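Lipoprotein signal peptidase (Staphylococcus aureus, PDB 6RYO) removes signal peptides from bacterial prolipoproteins in the cell membrane, as a membrane-embedded aspartic protease of the peptidase A8 family. Local coordinates at residues Leu128-Asp133 / Ile155-Asp160; Val47-Ile52 / Glu139-Ile144. One frame throughout, in Å; residues are numbered along the deposited sequence.

Contact 1 of 2, residues Leu128-Asp133 / Ile155-Asp160; sequences LGNFID and IFNIAD. With OLC ((2R)-2,3-dihydroxypropyl (9Z)-octadec-9-enoate), chain B; OLC ((2R)-2,3-dihydroxypropyl (9Z)-octadec-9-enoate), chain C.
Asn130 reaches from helix 114-137 to the start of helix 158-174, where it meets Asn157, Ala159 and Asp160. Its CB points toward the second segment, and chi1 of -77° lays CG beside the backbone N and the amide over the methyl of Ala159, with CG 3.7 Å from Ala159 CB. Beyond CG the two branches part. Asn130 ND2 donates to Asp160 OD1 over 3.0 Å; the oxygen lies close to the amide plane, whereas the donor stands 40° out of the carboxylate plane. Asn130 ND2 also bonds to the backbone of the bound peptide. Asn130 OD1 takes a weak bond from Asn157 ND2 at 3.4 Å, the amide planes 50° apart, and a hydrogen bond from Lys49 NZ; Asn157 ND2 also bonds to Val141 O.

Asn157 and Asp160 form a capping box: Asp160 N donates to Asn157 OD1 over 2.8 Å, and Asn157 N returns a bond to Asp160 OD2. That oxygen also bonds to a polar side chain of the peptide, consistent with the predicted active-site role of Asp160. C4 of the chain B OLC lies over the centre of one Phe156 ring face. At Gly129 the helices close to 5.4 Å between its CA and Ala159 CA. The junction is buried near the chain centre, with strand 140-146 beside Asn130 and Asn157 and helix 31-55 against Asn157 and Ile158.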
loop_
_atom_site.group_PDB
_atom_site.type_symbol
_atom_site.label_atom_id
_atom_site.label_comp_id
_atom_site.label_asym_id
_atom_site.label_seq_id
_atom_site.Cartn_x
_atom_site.Cartn_y
_atom_site.Cartn_z
ATOM N N LEU A 128 4.804 -3.138 2.548
ATOM C CA LEU A 128 5.716 -4.150 2.019
ATOM C C LEU A 128 5.655 -4.218 0.496
ATOM O O LEU A 128 6.685 -4.409 -0.164
ATOM C CB LEU A 128 5.392 -5.515 2.633
ATOM C CG LEU A 128 6.295 -6.685 2.237
ATOM C CD1 LEU A 128 7.764 -6.331 2.445
ATOM C CD2 LEU A 128 5.923 -7.923 3.037
ATOM N N GLY A 129 4.455 -4.078 -0.079
ATOM C CA GLY A 129 4.322 -4.131 -1.527
ATOM C C GLY A 129 5.149 -3.070 -2.229
ATOM O O GLY A 129 5.841 -3.353 -3.211
ATOM N N ASN A 130 5.080 -1.827 -1.738
ATOM C CA ASN A 130 5.935 -0.775 -2.279
ATOM C C ASN A 130 7.397 -1.002 -1.913
ATOM O O ASN A 130 8.294 -0.633 -2.679
ATOM C CB ASN A 130 5.473 0.595 -1.781
ATOM C CG ASN A 130 4.241 1.097 -2.507
ATOM O OD1 ASN A 130 3.997 0.734 -3.656
ATOM N ND2 ASN A 130 3.455 1.932 -1.835
ATOM N N PHE A 131 7.651 -1.606 -0.750
ATOM C CA PHE A 131 9.022 -1.857 -0.318
ATOM C C PHE A 131 9.754 -2.767 -1.295
ATOM O O PHE A 131 10.942 -2.565 -1.571
ATOM C CB PHE A 131 9.019 -2.460 1.089
ATOM C CG PHE A 131 10.385 -2.813 1.608
ATOM C CD1 PHE A 131 11.232 -1.832 2.099
ATOM C CD2 PHE A 131 10.815 -4.129 1.621
ATOM C CE1 PHE A 131 12.488 -2.159 2.583
ATOM C CE2 PHE A 131 12.067 -4.461 2.104
ATOM C CZ PHE A 131 12.905 -3.475 2.587
ATOM N N ILE A 132 9.060 -3.774 -1.831
ATOM C CA ILE A 132 9.678 -4.684 -2.791
ATOM C C ILE A 132 10.048 -3.938 -4.068
ATOM O O ILE A 132 11.101 -4.187 -4.668
ATOM C CB ILE A 132 8.738 -5.870 -3.077
ATOM C CG1 ILE A 132 8.402 -6.606 -1.780
ATOM C CG2 ILE A 132 9.362 -6.824 -4.088
ATOM C CD1 ILE A 132 7.330 -7.665 -1.934
ATOM N N ASP A 133 9.188 -3.013 -4.500
ATOM C CA ASP A 133 9.460 -2.259 -5.720
ATOM C C ASP A 133 10.730 -1.427 -5.588
ATOM O O ASP A 133 11.553 -1.387 -6.509
ATOM C CB ASP A 133 8.265 -1.368 -6.058
ATOM C CG ASP A 133 7.099 -2.148 -6.633
ATOM O OD1 ASP A 133 6.640 -3.110 -5.982
ATOM O OD2 ASP A 133 6.635 -1.792 -7.737
ATOM N N ILE A 155 -1.105 9.006 -9.763
ATOM C CA ILE A 155 -1.315 7.614 -10.143
ATOM C C ILE A 155 -0.787 6.723 -9.026
ATOM O O ILE A 155 0.379 6.829 -8.629
ATOM C CB ILE A 155 -0.630 7.305 -11.480
ATOM C CG1 ILE A 155 -1.041 8.332 -12.538
ATOM C CG2 ILE A 155 -0.973 5.902 -11.951
ATOM C CD1 ILE A 155 -0.310 8.191 -13.856
ATOM N N PHE A 156 -1.644 5.847 -8.507
ATOM C CA PHE A 156 -1.287 4.976 -7.392
ATOM C C PHE A 156 -1.501 3.512 -7.778
ATOM O O PHE A 156 -1.777 3.187 -8.936
ATOM C CB PHE A 156 -2.074 5.355 -6.135
ATOM C CG PHE A 156 -3.566 5.257 -6.292
ATOM C CD1 PHE A 156 -4.289 6.302 -6.844
ATOM C CD2 PHE A 156 -4.248 4.128 -5.867
ATOM C CE1 PHE A 156 -5.662 6.217 -6.981
ATOM C CE2 PHE A 156 -5.620 4.039 -6.000
ATOM C CZ PHE A 156 -6.327 5.087 -6.555
ATOM N N ASN A 157 -1.366 2.624 -6.793
ATOM C CA ASN A 157 -1.412 1.187 -7.033
ATOM C C ASN A 157 -2.161 0.515 -5.886
ATOM O O ASN A 157 -2.767 1.175 -5.036
ATOM C CB ASN A 157 0.009 0.633 -7.207
ATOM C CG ASN A 157 0.945 1.061 -6.091
ATOM O OD1 ASN A 157 0.555 1.128 -4.926
ATOM N ND2 ASN A 157 2.189 1.365 -6.447
ATOM N N ILE A 158 -2.124 -0.819 -5.872
ATOM C CA ILE A 158 -2.825 -1.581 -4.842
ATOM C C ILE A 158 -2.178 -1.370 -3.478
ATOM O O ILE A 158 -2.871 -1.235 -2.462
ATOM C CB ILE A 158 -2.869 -3.072 -5.225
ATOM C CG1 ILE A 158 -3.563 -3.254 -6.577
ATOM C CG2 ILE A 158 -3.577 -3.874 -4.153
ATOM C CD1 ILE A 158 -5.021 -2.849 -6.574
ATOM N N ALA A 159 -0.842 -1.339 -3.430
ATOM C CA ALA A 159 -0.147 -1.120 -2.163
ATOM C C ALA A 159 -0.535 0.217 -1.543
ATOM O O ALA A 159 -0.685 0.323 -0.319
ATOM C CB ALA A 159 1.365 -1.196 -2.371
ATOM N N ASP A 160 -0.702 1.250 -2.372
ATOM C CA ASP A 160 -1.201 2.525 -1.866
ATOM C C ASP A 160 -2.639 2.398 -1.376
ATOM O O ASP A 160 -3.018 3.019 -0.374
ATOM C CB ASP A 160 -1.095 3.598 -2.950
ATOM C CG ASP A 160 0.334 3.851 -3.384
ATOM O OD1 ASP A 160 1.240 3.781 -2.528
ATOM O OD2 ASP A 160 0.554 4.118 -4.585
HETATM C C10 OLC B . -9.669 1.790 -3.651
HETATM C C9 OLC B . -9.219 2.308 -2.529
HETATM C C11 OLC B . -10.451 2.656 -4.636
HETATM C C8 OLC B . -9.480 3.779 -2.210
HETATM C C24 OLC B . 1.103 8.153 -5.765
HETATM C C12 OLC B . -10.182 2.173 -6.059
HETATM C C7 OLC B . -8.229 4.413 -1.610
HETATM C C13 OLC B . -9.826 3.368 -6.939
HETATM C C6 OLC B . -7.402 5.055 -2.722
HETATM C C14 OLC B . -10.426 3.161 -8.328
HETATM C C5 OLC B . -6.184 5.733 -2.103
HETATM C C4 OLC B . -5.260 6.254 -3.200
HETATM C C3 OLC B . -3.890 6.542 -2.592
HETATM C C2 OLC B . -3.204 7.648 -3.389
HETATM C C21 OLC B . 0.437 8.536 -3.384
HETATM C C1 OLC B . -1.727 7.707 -3.015
HETATM C C22 OLC B . 1.518 7.982 -4.307
HETATM O O19 OLC B . -1.362 7.318 -1.956
HETATM O O25 OLC B . 2.231 8.484 -6.529
HETATM O O23 OLC B . 2.714 8.670 -4.092
HETATM O O20 OLC B . -0.806 8.214 -3.935
HETATM C C18 OLC C . -8.344 -1.326 -6.515
HETATM C C10 OLC C . -8.013 -4.166 1.117
HETATM C C9 OLC C . -8.885 -4.871 1.808
HETATM C C17 OLC C . -8.005 -0.938 -5.079
HETATM C C11 OLC C . -7.129 -4.841 0.070
HETATM C C8 OLC C . -9.028 -6.374 1.574
HETATM C C24 OLC C . -15.496 -11.429 10.274
HETATM C C16 OLC C . -8.977 -1.642 -4.138
HETATM C C12 OLC C . -6.570 -3.786 -0.881
HETATM C C7 OLC C . -10.382 -6.857 2.094
HETATM C C15 OLC C . -8.582 -3.112 -4.037
HETATM C C13 OLC C . -7.715 -3.215 -1.710
HETATM C C6 OLC C . -10.418 -6.784 3.620
HETATM C C14 OLC C . -7.323 -3.237 -3.185
HETATM C C5 OLC C . -10.066 -8.146 4.215
HETATM C C4 OLC C . -11.341 -8.943 4.486
HETATM C C3 OLC C . -11.543 -9.080 5.995
HETATM C C2 OLC C . -11.833 -10.539 6.342
HETATM C C21 OLC C . -14.025 -11.763 8.289
HETATM C C1 OLC C . -12.003 -10.676 7.853
HETATM C C22 OLC C . -14.630 -12.434 9.518
HETATM O O19 OLC C . -11.603 -9.825 8.574
HETATM O O25 OLC C . -15.688 -11.882 11.585
HETATM O O23 OLC C . -15.408 -13.527 9.120
HETATM O O20 OLC C . -12.632 -11.805 8.390
#

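Contact 2 of 2, residues Val47-Ile52 / Glu139-Ile144; sequences VTKYII and EVVDFI. With OLC ((2R)-2,3-dihydroxypropyl (9Z)-octadec-9-enoate), chain G.
Ile52 and Lys49 meet Phe143 and Val141 in a helix-on-sheet packing, in which helix 31-55 crosses edge strand 140-146 of the three-stranded antiparallel sheet, the short segments running at 85° to each other. The strand carries a classic beta bulge, Phe143 and Ile144 both facing Phe156. The Phe143 side chain stands at about a right angle to both Ile52 and Thr48. With chi1 at 55°, its CG sits between the backbone N and the carbonyl carbon, and the ring is brought up to the helix. Ile52 CG1 makes an off-centre CH-pi contact, 4.2 Å from the ring centroid and 29° off its normal, while the far end of the ring, Phe143 CZ, approaches Thr48 OG1 to 3.5 Å. That hydroxyl is hydrogen-bonded to the carbonyl oxygens of Phe44 and Asp45. At the ring edge, near its plane, lies C8 of the OLC of chain G, and the same lipid tail passes Ile52 CD1.

Lys49 and Val141 run past each other in opposite directions. The lysine is extended beyond CG; its methylenes lie along Val141, with Lys49 CG 3.8 Å from Val141 CB, and its ammonium is carried on to salt bridges with Asp133 and Asp45. The valine also reaches the helix backbone, Val141 CG1 lying 3.6 Å from Lys49 O.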
loop_
_atom_site.group_PDB
_atom_site.type_symbol
_atom_site.label_atom_id
_atom_site.label_comp_id
_atom_site.label_asym_id
_atom_site.label_seq_id
_atom_site.Cartn_x
_atom_site.Cartn_y
_atom_site.Cartn_z
ATOM N N VAL A 47 1.466 -8.760 -8.590
ATOM C CA VAL A 47 1.052 -9.285 -9.887
ATOM C C VAL A 47 0.587 -8.153 -10.797
ATOM O O VAL A 47 1.060 -8.017 -11.930
ATOM C CB VAL A 47 -0.037 -10.360 -9.714
ATOM C CG1 VAL A 47 -0.733 -10.622 -11.037
ATOM C CG2 VAL A 47 0.574 -11.650 -9.175
ATOM N N THR A 48 -0.330 -7.313 -10.307
ATOM C CA THR A 48 -0.852 -6.217 -11.121
ATOM C C THR A 48 0.260 -5.265 -11.546
ATOM O O THR A 48 0.312 -4.834 -12.704
ATOM C CB THR A 48 -1.937 -5.460 -10.356
ATOM O OG1 THR A 48 -1.471 -5.158 -9.035
ATOM C CG2 THR A 48 -3.213 -6.289 -10.274
ATOM N N LYS A 49 1.146 -4.908 -10.611
ATOM C CA LYS A 49 2.316 -4.104 -10.959
ATOM C C LYS A 49 3.114 -4.748 -12.085
ATOM O O LYS A 49 3.552 -4.065 -13.017
ATOM C CB LYS A 49 3.208 -3.913 -9.732
ATOM C CG LYS A 49 2.762 -2.832 -8.766
ATOM C CD LYS A 49 3.592 -2.890 -7.496
ATOM C CE LYS A 49 3.383 -1.662 -6.630
ATOM N NZ LYS A 49 4.102 -1.780 -5.333
ATOM N N TYR A 50 3.310 -6.066 -12.013
ATOM C CA TYR A 50 4.119 -6.756 -13.009
ATOM C C TYR A 50 3.400 -6.871 -14.347
ATOM O O TYR A 50 4.048 -6.826 -15.399
ATOM C CB TYR A 50 4.508 -8.142 -12.496
ATOM C CG TYR A 50 5.308 -8.957 -13.485
ATOM C CD1 TYR A 50 4.698 -9.923 -14.274
ATOM C CD2 TYR A 50 6.674 -8.758 -13.632
ATOM C CE1 TYR A 50 5.427 -10.670 -15.180
ATOM C CE2 TYR A 50 7.411 -9.500 -14.536
ATOM C CZ TYR A 50 6.782 -10.454 -15.307
ATOM O OH TYR A 50 7.515 -11.194 -16.209
ATOM N N ILE A 51 2.076 -7.034 -14.332
ATOM C CA ILE A 51 1.331 -7.121 -15.585
ATOM C C ILE A 51 1.458 -5.819 -16.367
ATOM O O ILE A 51 1.650 -5.826 -17.588
ATOM C CB ILE A 51 -0.142 -7.482 -15.315
ATOM C CG1 ILE A 51 -0.251 -8.799 -14.545
ATOM C CG2 ILE A 51 -0.918 -7.568 -16.615
ATOM C CD1 ILE A 51 0.507 -9.946 -15.167
ATOM N N ILE A 52 1.375 -4.682 -15.670
ATOM C CA ILE A 52 1.492 -3.385 -16.330
ATOM C C ILE A 52 2.901 -3.185 -16.876
ATOM O O ILE A 52 3.089 -2.602 -17.952
ATOM C CB ILE A 52 1.099 -2.256 -15.358
ATOM C CG1 ILE A 52 -0.286 -2.518 -14.768
ATOM C CG2 ILE A 52 1.134 -0.909 -16.062
ATOM C CD1 ILE A 52 -1.338 -2.791 -15.805
ATOM N N GLU A 139 12.290 2.072 -7.857
ATOM C CA GLU A 139 11.114 2.823 -8.269
ATOM C C GLU A 139 9.880 2.085 -7.773
ATOM O O GLU A 139 9.978 1.026 -7.146
ATOM C CB GLU A 139 11.069 3.007 -9.791
ATOM C CG GLU A 139 12.170 3.880 -10.351
ATOM C CD GLU A 139 12.223 3.850 -11.863
ATOM O OE1 GLU A 139 11.545 2.994 -12.471
ATOM O OE2 GLU A 139 12.948 4.687 -12.439
ATOM N N VAL A 140 8.708 2.650 -8.051
ATOM C CA VAL A 140 7.433 2.040 -7.698
ATOM C C VAL A 140 6.525 2.098 -8.917
ATOM O O VAL A 140 6.379 3.159 -9.535
ATOM C CB VAL A 140 6.772 2.742 -6.496
ATOM C CG1 VAL A 140 5.371 2.201 -6.268
ATOM C CG2 VAL A 140 7.612 2.559 -5.243
ATOM N N VAL A 141 5.917 0.966 -9.260
ATOM C CA VAL A 141 5.006 0.898 -10.399
ATOM C C VAL A 141 3.657 1.473 -9.987
ATOM O O VAL A 141 3.021 0.981 -9.049
ATOM C CB VAL A 141 4.858 -0.543 -10.908
ATOM C CG1 VAL A 141 3.718 -0.641 -11.922
ATOM C CG2 VAL A 141 6.160 -1.014 -11.521
ATOM N N ASP A 142 3.222 2.518 -10.684
ATOM C CA ASP A 142 1.922 3.135 -10.467
ATOM C C ASP A 142 1.106 3.027 -11.745
ATOM O O ASP A 142 1.595 3.378 -12.825
ATOM C CB ASP A 142 2.069 4.599 -10.057
ATOM C CG ASP A 142 2.635 4.760 -8.664
ATOM O OD1 ASP A 142 2.413 3.867 -7.817
ATOM O OD2 ASP A 142 3.296 5.788 -8.412
ATOM N N PHE A 143 -0.130 2.538 -11.626
ATOM C CA PHE A 143 -0.973 2.353 -12.806
ATOM C C PHE A 143 -2.419 2.801 -12.646
ATOM O O PHE A 143 -3.101 2.951 -13.665
ATOM C CB PHE A 143 -0.960 0.883 -13.244
ATOM C CG PHE A 143 -1.359 -0.078 -12.159
ATOM C CD1 PHE A 143 -0.415 -0.582 -11.279
ATOM C CD2 PHE A 143 -2.676 -0.484 -12.024
ATOM C CE1 PHE A 143 -0.777 -1.468 -10.282
ATOM C CE2 PHE A 143 -3.044 -1.372 -11.028
ATOM C CZ PHE A 143 -2.092 -1.863 -10.156
ATOM N N ILE A 144 -2.923 3.028 -11.436
ATOM C CA ILE A 144 -4.327 3.390 -11.254
ATOM C C ILE A 144 -4.483 4.892 -11.461
ATOM O O ILE A 144 -3.921 5.697 -10.711
ATOM C CB ILE A 144 -4.839 2.965 -9.872
ATOM C CG1 ILE A 144 -4.821 1.439 -9.745
ATOM C CG2 ILE A 144 -6.239 3.499 -9.637
ATOM C CD1 ILE A 144 -5.334 0.930 -8.415
HETATM C C10 OLC G . -7.793 -2.230 -9.925
HETATM C C9 OLC G . -6.876 -3.010 -10.462
HETATM C C11 OLC G . -8.706 -1.374 -10.802
HETATM C C8 OLC G . -6.689 -3.089 -11.976
HETATM C C24 OLC G . -2.980 -3.314 -22.843
HETATM C C12 OLC G . -10.149 -1.503 -10.313
HETATM C C7 OLC G . -5.831 -4.308 -12.311
HETATM C C13 OLC G . -10.461 -0.393 -9.312
HETATM C C6 OLC G . -5.267 -4.190 -13.726
HETATM C C5 OLC G . -4.742 -5.555 -14.166
HETATM C C4 OLC G . -3.755 -5.396 -15.321
HETATM C C3 OLC G . -4.510 -5.208 -16.635
HETATM C C2 OLC G . -3.509 -5.017 -17.774
HETATM C C21 OLC G . -4.582 -4.470 -21.312
HETATM C C1 OLC G . -4.223 -5.195 -19.112
HETATM C C22 OLC G . -3.903 -4.520 -22.679
HETATM O O19 OLC G . -5.270 -5.752 -19.148
HETATM O O25 OLC G . -2.660 -3.154 -24.197
HETATM O O23 OLC G . -3.156 -5.698 -22.792
HETATM O O20 OLC G . -3.649 -4.710 -20.295
#

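In the fold
From the N terminus, helix 31-55 comes first and supplies residues 47-52; the chain then runs through strands 61-63 and 69-76 and helix 87-108 into helix 114-137, which carries 128-133. Strand 140-146 follows directly, and residues 139-144 close the long loop of contact 2. Residues 155-160, the last of the next loop and the first turn of helix 158-174, close the shorter loop of contact 1. The segments alternate, so the two loops cross; their centres lie about 8 Å apart. Contact 1 joins helix 114-137 to the start of helix 158-174, contact 2 joins helix 31-55 to the sheet, and the predicted catalytic residues Asp142 and Asp160 are brought together.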